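PDB 7DG2: MAGE domain-containing protein from Xenopus laevis, which is the Nse3-type MAGE subunit that, together with Nse1, binds and shapes Nse4 within the Smc5/6 complex. Local coordinates for the interface of chains A and B. Numbering follows the deposited sequence. Chains: chain A, MAGE domain-containing protein; chain B, Non-structural maintenance of chromosomes element 4.

The interface of chains A and B. Residues chain A 93, 96-97, 100, 138-139; chain B 48, 51-52, 55.
B:Trp51, on the Nse4 helix 50-59, lies with one face of its indole against the edge of A:Phe139 in the MAGE homology domain of the Nse3 subunit. The ring planes stand 72° apart, and A:Phe139 CE2 sits 3.6 Å above the indole plane, over its centre; CE2 and CZ of the phenyl ring share the contact with the fused part of the indole, which defines an edge-to-face pair. With CG of B:Trp51 anti to the carbonyl carbon and beside the backbone N (chi1 -74°), the indole presents a face to A:Phe139 CE2 and CZ. The phenyl ring is backed in turn by A:Glu138 CG, 3.9 Å above one of its faces. The A:Glu138 side chain bends at chi2, which brings its carboxylate round to A:Ser97, whose OG bonds to A:Glu138 OE2 at 2.7 Å on the anti side, 17° out of the carboxylate plane. The bond probably steadies the acid while its CG packs 4.0 Å from B:Trp51 CB. An alanine in place of B:Trp51 would probably open a gap beside A:Phe139, leaving its CE2-CZ edge without the indole face.

Further along, helices 94-111 and 50-59 meet closely through glycines: A:Gly100 CA and B:Gly55 CA are 3.7 Å apart, with A:Thr96 CG2 lying 3.5 Å from B:Gly55 C. Fit is looser towards A:Asp93 and B:Thr48. B:Gln52 extends beyond CG, yet its NE2 stays 4.2 Å from A:Asp93 O, too far for a bond, while B:Thr48 O, the nearest atom of that residue to chain A, is still 4.4 Å from A:Glu138 OE1. Polar pairing at this margin is internal to chain A, where the backbone N of A:Asp93 donates to A:Thr96 OG1 in a nearly straight bond that ties the loop residue to the first turn of helix 94-111.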
# COMPACT_ATOMS: atom_id res chain seq x y z
N ASP A 93 -6.84 1.75 -5.45
CA ASP A 93 -7.06 0.40 -4.92
C ASP A 93 -8.29 0.40 -4.02
O ASP A 93 -9.13 1.31 -4.08
CB ASP A 93 -5.79 -0.10 -4.20
CG ASP A 93 -5.38 0.78 -3.02
OD1 ASP A 93 -6.19 1.60 -2.53
OD2 ASP A 93 -4.21 0.67 -2.58
N THR A 96 -8.92 3.34 -1.86
CA THR A 96 -9.54 4.45 -2.55
C THR A 96 -11.06 4.41 -2.38
O THR A 96 -11.68 5.40 -2.00
CB THR A 96 -9.17 4.43 -4.04
OG1 THR A 96 -7.74 4.37 -4.17
CG2 THR A 96 -9.70 5.66 -4.74
N SER A 97 -11.66 3.25 -2.63
CA SER A 97 -13.11 3.15 -2.48
C SER A 97 -13.56 3.44 -1.05
O SER A 97 -14.59 4.09 -0.83
CB SER A 97 -13.58 1.76 -2.92
OG SER A 97 -13.37 1.60 -4.30
N GLY A 100 -13.91 7.10 -0.45
CA GLY A 100 -15.16 7.61 -0.99
C GLY A 100 -16.30 7.45 0.00
O GLY A 100 -17.07 8.38 0.25
N GLU A 138 -18.39 -4.17 -2.85
CA GLU A 138 -17.17 -3.38 -2.72
C GLU A 138 -16.55 -3.46 -1.33
O GLU A 138 -15.33 -3.61 -1.21
CB GLU A 138 -17.45 -1.91 -3.06
CG GLU A 138 -16.21 -1.07 -3.31
CD GLU A 138 -15.57 -1.34 -4.66
OE1 GLU A 138 -16.11 -2.17 -5.43
OE2 GLU A 138 -14.53 -0.72 -4.96
N PHE A 139 -17.36 -3.36 -0.28
CA PHE A 139 -16.88 -3.16 1.07
C PHE A 139 -17.06 -4.36 1.99
O PHE A 139 -16.52 -4.35 3.10
CB PHE A 139 -17.59 -1.95 1.70
CG PHE A 139 -17.41 -0.67 0.92
CD1 PHE A 139 -16.15 -0.12 0.75
CD2 PHE A 139 -18.50 -0.02 0.36
CE1 PHE A 139 -15.98 1.05 0.03
CE2 PHE A 139 -18.33 1.16 -0.35
CZ PHE A 139 -17.07 1.69 -0.51
N THR B 48 -19.12 -0.66 -12.22
CA THR B 48 -18.29 -1.43 -11.31
C THR B 48 -17.21 -0.59 -10.64
O THR B 48 -16.68 -0.99 -9.60
CB THR B 48 -17.65 -2.61 -12.05
OG1 THR B 48 -16.80 -2.12 -13.09
CG2 THR B 48 -18.73 -3.49 -12.67
N TRP B 51 -17.44 3.38 -6.80
CA TRP B 51 -16.86 3.81 -5.54
C TRP B 51 -15.40 4.22 -5.70
O TRP B 51 -14.94 5.14 -5.01
CB TRP B 51 -17.01 2.71 -4.48
CG TRP B 51 -18.42 2.59 -4.00
CD1 TRP B 51 -19.34 1.64 -4.36
CD2 TRP B 51 -19.09 3.47 -3.08
NE1 TRP B 51 -20.53 1.87 -3.72
CE2 TRP B 51 -20.41 2.99 -2.93
CE3 TRP B 51 -18.70 4.61 -2.37
CZ2 TRP B 51 -21.34 3.61 -2.10
CZ3 TRP B 51 -19.63 5.22 -1.55
CH2 TRP B 51 -20.93 4.72 -1.42
N GLN B 52 -14.67 3.55 -6.59
CA GLN B 52 -13.31 4.00 -6.90
C GLN B 52 -13.32 5.40 -7.51
O GLN B 52 -12.45 6.21 -7.20
CB GLN B 52 -12.63 3.02 -7.86
CG GLN B 52 -11.88 1.89 -7.16
CD GLN B 52 -11.09 1.04 -8.15
OE1 GLN B 52 -10.91 1.41 -9.31
NE2 GLN B 52 -10.64 -0.12 -7.69
N GLY B 55 -13.93 7.72 -4.62
CA GLY B 55 -12.77 7.78 -3.76
C GLY B 55 -11.61 8.54 -4.36
O GLY B 55 -10.87 9.20 -3.63